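PDB 2VK9: alpha-toxin from Clostridium novyi, which belongs to the large clostridial toxin family and is represented here by its catalytic domain, which has a GT-A type fold. Local coordinates for residues C283-L295 against N511-S523. Numbering follows the deposited sequence.
Sequences CDLDFLPGVNLSL and NLYFSKTHDEFKS
The carbonyl oxygen of Asn511 faces the CA of Gly290, a C-H...O contact of 3.6 Å (Gly290 CA to Asn511 O) that begins a worked example of a loop and the run into a short helix, joined by backbone pairing and side-chain packing. Next along 511-523, the ring of Tyr513 runs beside that of Phe287, the planes nearly parallel at 14° but displaced, with little of one ring lying over the other and centroids 5.4 Å apart. Phe514 then forms the centre of the junction. Its backbone pairs with Leu288 in a single antiparallel hydrogen-bonded bridge, Leu288 N to Phe514 O at 2.9 Å and Phe514 N to Leu288 O at 2.7 Å. With CG anti to the backbone N (chi1 -176°), its ring reaches out to Val291, whose CG1 sits over one face, 4.1 Å from the centroid, while the peptide N of Lys516 lies over the opposite one. Ser515 turns its CB, not its hydroxyl, onto a face of Phe287. Lys516 forms a salt bridge with Glu311 of helix 307-321, and Phe287 O accepts from Trp120 NE1 of helix 111-123.

Thr517, the N-cap of helix 518-523, donates through OG1 to the backbone O of Asp286 and accepts a weak bond from Glu520 N, while its CG2 meets Leu288 CD1. Beyond it, a water bridges Asp519 OD2 and Leu285 O, Glu520 CG lies at the edge of the Phe287 ring, and the poorly ordered Ser523 donates through OG to Asp286 OD2 (3.1 Å), tilted out of the carboxylate plane.

Asp284-Leu285-Asp286, just after strand 280-283, match the DXD motif of GT-A enzymes, here within a type I turn. Asp286 thus meets 518-523 and its N-cap through both backbone and carboxylate, and the nearby, non-touching carboxylates of Asp519 and Glu520 gather acidic groups at this end.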
loop_
_atom_site.group_PDB
_atom_site.type_symbol
_atom_site.label_atom_id
_atom_site.label_comp_id
_atom_site.label_asym_id
_atom_site.label_seq_id
_atom_site.Cartn_x
_atom_site.Cartn_y
_atom_site.Cartn_z
ATOM N N CYS A 283 0.848 -6.440 -8.991
ATOM C CA CYS A 283 -0.144 -7.240 -8.306
ATOM C C CYS A 283 0.410 -7.977 -7.098
ATOM O O CYS A 283 1.556 -8.410 -7.076
ATOM C CB CYS A 283 -0.797 -8.224 -9.267
ATOM S SG CYS A 283 -2.233 -9.044 -8.559
ATOM N N ASP A 284 -0.441 -8.101 -6.089
ATOM C CA ASP A 284 -0.162 -8.878 -4.907
ATOM C C ASP A 284 -0.376 -10.350 -5.243
ATOM O O ASP A 284 -1.346 -10.698 -5.930
ATOM C CB ASP A 284 -1.145 -8.461 -3.830
ATOM C CG ASP A 284 -0.589 -8.608 -2.437
ATOM O OD1 ASP A 284 -0.649 -9.747 -1.889
ATOM O OD2 ASP A 284 -0.116 -7.571 -1.890
ATOM N N LEU A 285 0.521 -11.214 -4.766
ATOM C CA LEU A 285 0.402 -12.663 -4.997
ATOM C C LEU A 285 -0.839 -13.348 -4.366
ATOM O O LEU A 285 -1.099 -14.530 -4.612
ATOM C CB LEU A 285 1.692 -13.374 -4.595
ATOM C CG LEU A 285 2.779 -13.365 -5.667
ATOM C CD1 LEU A 285 4.170 -13.524 -5.067
ATOM C CD2 LEU A 285 2.505 -14.444 -6.704
ATOM N N ASP A 286 -1.607 -12.604 -3.573
ATOM C CA ASP A 286 -2.871 -13.097 -3.030
ATOM C C ASP A 286 -4.032 -12.953 -3.994
ATOM O O ASP A 286 -5.068 -13.558 -3.796
ATOM C CB ASP A 286 -3.211 -12.334 -1.762
ATOM C CG ASP A 286 -2.274 -12.659 -0.638
ATOM O OD1 ASP A 286 -1.536 -13.670 -0.759
ATOM O OD2 ASP A 286 -2.281 -11.908 0.363
ATOM N N PHE A 287 -3.871 -12.126 -5.017
ATOM C CA PHE A 287 -4.933 -11.906 -5.979
ATOM C C PHE A 287 -4.742 -12.831 -7.158
ATOM O O PHE A 287 -3.668 -13.399 -7.345
ATOM C CB PHE A 287 -4.947 -10.456 -6.444
ATOM C CG PHE A 287 -5.425 -9.479 -5.399
ATOM C CD1 PHE A 287 -5.597 -9.864 -4.068
ATOM C CD2 PHE A 287 -5.677 -8.157 -5.744
ATOM C CE1 PHE A 287 -6.031 -8.948 -3.105
ATOM C CE2 PHE A 287 -6.108 -7.236 -4.785
ATOM C CZ PHE A 287 -6.284 -7.632 -3.465
ATOM N N LEU A 288 -5.798 -12.991 -7.941
ATOM C CA LEU A 288 -5.778 -13.861 -9.094
ATOM C C LEU A 288 -6.404 -13.091 -10.219
ATOM O O LEU A 288 -7.028 -12.062 -9.972
ATOM C CB LEU A 288 -6.575 -15.126 -8.804
ATOM C CG LEU A 288 -5.860 -16.171 -7.944
ATOM C CD1 LEU A 288 -6.827 -17.216 -7.443
ATOM C CD2 LEU A 288 -4.746 -16.835 -8.720
ATOM N N PRO A 289 -6.210 -13.545 -11.468
ATOM C CA PRO A 289 -6.901 -12.913 -12.586
ATOM C C PRO A 289 -8.402 -12.788 -12.358
ATOM O O PRO A 289 -8.985 -13.605 -11.651
ATOM C CB PRO A 289 -6.611 -13.842 -13.769
ATOM C CG PRO A 289 -5.884 -15.005 -13.222
ATOM C CD PRO A 289 -5.306 -14.613 -11.917
ATOM N N GLY A 290 -9.003 -11.759 -12.949
ATOM C CA GLY A 290 -10.421 -11.469 -12.765
ATOM C C GLY A 290 -11.349 -12.564 -13.249
ATOM O O GLY A 290 -11.166 -13.105 -14.339
ATOM N N VAL A 291 -12.337 -12.900 -12.424
ATOM C CA VAL A 291 -13.344 -13.901 -12.785
ATOM C C VAL A 291 -14.640 -13.232 -13.227
ATOM O O VAL A 291 -15.058 -12.213 -12.668
ATOM C CB VAL A 291 -13.636 -14.920 -11.643
ATOM C CG1 VAL A 291 -12.351 -15.576 -11.140
ATOM C CG2 VAL A 291 -14.350 -14.256 -10.500
ATOM N N ASN A 292 -15.266 -13.826 -14.234
ATOM C CA ASN A 292 -16.524 -13.339 -14.772
ATOM C C ASN A 292 -17.723 -13.707 -13.882
ATOM O O ASN A 292 -18.522 -14.576 -14.238
ATOM C CB ASN A 292 -16.708 -13.924 -16.167
ATOM C CG ASN A 292 -17.567 -13.067 -17.047
ATOM O OD1 ASN A 292 -18.552 -12.476 -16.597
ATOM N ND2 ASN A 292 -17.205 -12.994 -18.322
ATOM N N LEU A 293 -17.853 -13.043 -12.733
ATOM C CA LEU A 293 -18.908 -13.360 -11.766
ATOM C C LEU A 293 -20.340 -13.115 -12.260
ATOM O O LEU A 293 -21.280 -13.753 -11.771
ATOM C CB LEU A 293 -18.680 -12.624 -10.445
ATOM C CG LEU A 293 -17.570 -13.152 -9.527
ATOM C CD1 LEU A 293 -17.383 -12.246 -8.319
ATOM C CD2 LEU A 293 -17.800 -14.605 -9.094
ATOM N N SER A 294 -20.504 -12.204 -13.223
ATOM C CA SER A 294 -21.815 -11.939 -13.824
ATOM C C SER A 294 -22.537 -13.210 -14.259
ATOM O O SER A 294 -23.715 -13.393 -13.952
ATOM C CB SER A 294 -21.686 -10.992 -15.015
ATOM O OG SER A 294 -21.738 -9.650 -14.576
ATOM N N LEU A 295 -21.827 -14.092 -14.957
ATOM C CA LEU A 295 -22.436 -15.293 -15.521
ATOM C C LEU A 295 -23.181 -16.128 -14.477
ATOM O O LEU A 295 -24.102 -16.875 -14.806
ATOM C CB LEU A 295 -21.379 -16.129 -16.256
ATOM C CG LEU A 295 -20.610 -15.426 -17.387
ATOM C CD1 LEU A 295 -19.425 -16.265 -17.846
ATOM C CD2 LEU A 295 -21.519 -15.098 -18.563
ATOM N N ASN A 511 -13.023 -6.331 -13.086
ATOM C CA ASN A 511 -12.699 -7.336 -14.081
ATOM C C ASN A 511 -11.201 -7.606 -14.189
ATOM O O ASN A 511 -10.788 -8.571 -14.812
ATOM C CB ASN A 511 -13.228 -6.885 -15.441
ATOM C CG ASN A 511 -14.720 -6.640 -15.429
ATOM O OD1 ASN A 511 -15.472 -7.338 -14.746
ATOM N ND2 ASN A 511 -15.157 -5.636 -16.182
ATOM N N LEU A 512 -10.397 -6.735 -13.590
ATOM C CA LEU A 512 -8.948 -6.764 -13.718
ATOM C C LEU A 512 -8.272 -7.662 -12.686
ATOM O O LEU A 512 -7.147 -8.092 -12.885
ATOM C CB LEU A 512 -8.401 -5.341 -13.612
ATOM C CG LEU A 512 -7.959 -4.522 -14.835
ATOM C CD1 LEU A 512 -8.540 -4.984 -16.169
ATOM C CD2 LEU A 512 -8.261 -3.051 -14.584
ATOM N N TYR A 513 -8.955 -7.947 -11.583
ATOM C CA TYR A 513 -8.388 -8.795 -10.542
ATOM C C TYR A 513 -9.491 -9.458 -9.729
ATOM O O TYR A 513 -10.599 -8.927 -9.612
ATOM C CB TYR A 513 -7.478 -7.986 -9.609
ATOM C CG TYR A 513 -8.254 -7.000 -8.772
ATOM C CD1 TYR A 513 -8.603 -5.754 -9.288
ATOM C CD2 TYR A 513 -8.667 -7.321 -7.476
ATOM C CE1 TYR A 513 -9.329 -4.853 -8.544
ATOM C CE2 TYR A 513 -9.400 -6.419 -6.719
ATOM C CZ TYR A 513 -9.725 -5.185 -7.264
ATOM O OH TYR A 513 -10.449 -4.267 -6.544
ATOM N N PHE A 514 -9.160 -10.615 -9.164
ATOM C CA PHE A 514 -10.028 -11.325 -8.241
ATOM C C PHE A 514 -9.347 -11.359 -6.879
ATOM O O PHE A 514 -8.193 -11.770 -6.776
ATOM C CB PHE A 514 -10.284 -12.735 -8.771
ATOM C CG PHE A 514 -11.251 -13.539 -7.949
ATOM C CD1 PHE A 514 -12.549 -13.087 -7.724
ATOM C CD2 PHE A 514 -10.871 -14.768 -7.428
ATOM C CE1 PHE A 514 -13.445 -13.837 -6.977
ATOM C CE2 PHE A 514 -11.753 -15.523 -6.681
ATOM C CZ PHE A 514 -13.049 -15.060 -6.457
ATOM N N SER A 515 -10.056 -10.921 -5.841
ATOM C CA SER A 515 -9.484 -10.805 -4.491
ATOM C C SER A 515 -10.096 -11.769 -3.457
ATOM O O SER A 515 -9.693 -11.777 -2.292
ATOM C CB SER A 515 -9.581 -9.354 -3.999
ATOM O OG SER A 515 -10.930 -8.935 -3.903
ATOM N N LYS A 516 -11.060 -12.581 -3.875
ATOM C CA LYS A 516 -11.719 -13.487 -2.941
ATOM C C LYS A 516 -11.048 -14.858 -2.976
ATOM O O LYS A 516 -11.636 -15.862 -3.392
ATOM C CB LYS A 516 -13.223 -13.582 -3.228
ATOM C CG LYS A 516 -13.945 -12.250 -3.467
ATOM C CD LYS A 516 -13.663 -11.213 -2.375
ATOM C CE LYS A 516 -14.642 -10.038 -2.413
ATOM N NZ LYS A 516 -15.109 -9.684 -3.783
ATOM N N THR A 517 -9.795 -14.886 -2.544
ATOM C CA THR A 517 -8.980 -16.083 -2.653
ATOM C C THR A 517 -8.603 -16.561 -1.268
ATOM O O THR A 517 -8.605 -15.779 -0.315
ATOM C CB THR A 517 -7.698 -15.802 -3.437
ATOM O OG1 THR A 517 -6.901 -14.870 -2.707
ATOM C CG2 THR A 517 -8.020 -15.215 -4.790
ATOM N N HIS A 518 -8.266 -17.838 -1.159
ATOM C CA HIS A 518 -7.893 -18.423 0.123
ATOM C C HIS A 518 -6.774 -17.659 0.817
ATOM O O HIS A 518 -6.898 -17.316 1.989
ATOM C CB HIS A 518 -7.507 -19.892 -0.043
ATOM C CG HIS A 518 -8.611 -20.739 -0.579
ATOM N ND1 HIS A 518 -8.405 -22.018 -1.044
ATOM C CD2 HIS A 518 -9.930 -20.485 -0.744
ATOM C CE1 HIS A 518 -9.553 -22.521 -1.458
ATOM N NE2 HIS A 518 -10.493 -21.607 -1.293
ATOM N N ASP A 519 -5.693 -17.383 0.091
ATOM C CA ASP A 519 -4.551 -16.688 0.670
ATOM C C ASP A 519 -4.898 -15.252 1.067
ATOM O O ASP A 519 -4.261 -14.685 1.943
ATOM C CB ASP A 519 -3.342 -16.729 -0.275
ATOM C CG ASP A 519 -2.601 -18.069 -0.243
ATOM O OD1 ASP A 519 -3.254 -19.131 -0.141
ATOM O OD2 ASP A 519 -1.353 -18.062 -0.336
ATOM N N GLU A 520 -5.913 -14.671 0.439
ATOM C CA GLU A 520 -6.331 -13.322 0.795
ATOM C C GLU A 520 -7.126 -13.289 2.093
ATOM O O GLU A 520 -6.979 -12.365 2.897
ATOM C CB GLU A 520 -7.161 -12.702 -0.314
ATOM C CG GLU A 520 -6.717 -11.295 -0.672
ATOM C CD GLU A 520 -6.925 -10.278 0.432
ATOM O OE1 GLU A 520 -5.920 -9.733 0.944
ATOM O OE2 GLU A 520 -8.094 -10.017 0.772
ATOM N N PHE A 521 -7.980 -14.292 2.282
ATOM C CA PHE A 521 -8.737 -14.427 3.515
ATOM C C PHE A 521 -7.826 -14.773 4.676
ATOM O O PHE A 521 -8.112 -14.413 5.819
ATOM C CB PHE A 521 -9.835 -15.478 3.373
ATOM C CG PHE A 521 -10.912 -15.093 2.410
ATOM C CD1 PHE A 521 -11.414 -16.016 1.513
ATOM C CD2 PHE A 521 -11.415 -13.799 2.389
ATOM C CE1 PHE A 521 -12.411 -15.662 0.614
ATOM C CE2 PHE A 521 -12.407 -13.434 1.493
ATOM C CZ PHE A 521 -12.906 -14.369 0.603
ATOM N N LYS A 522 -6.726 -15.459 4.385
ATOM C CA LYS A 522 -5.764 -15.801 5.415
ATOM C C LYS A 522 -4.993 -14.563 5.870
ATOM O O LYS A 522 -4.602 -14.462 7.028
ATOM C CB LYS A 522 -4.834 -16.916 4.948
ATOM C CG LYS A 522 -4.305 -17.749 6.099
ATOM C CD LYS A 522 -3.715 -19.076 5.640
ATOM C CE LYS A 522 -3.185 -19.869 6.850
ATOM N NZ LYS A 522 -2.445 -21.101 6.439
ATOM N N SER A 523 -4.800 -13.617 4.955
ATOM C CA SER A 523 -4.153 -12.337 5.264
ATOM C C SER A 523 -5.022 -11.400 6.108
ATOM O O SER A 523 -4.497 -10.502 6.767
ATOM C CB SER A 523 -3.728 -11.614 3.982
ATOM O OG SER A 523 -2.547 -12.176 3.447
HETATM O O HOH W 1 -0.284 -16.339 -2.391
#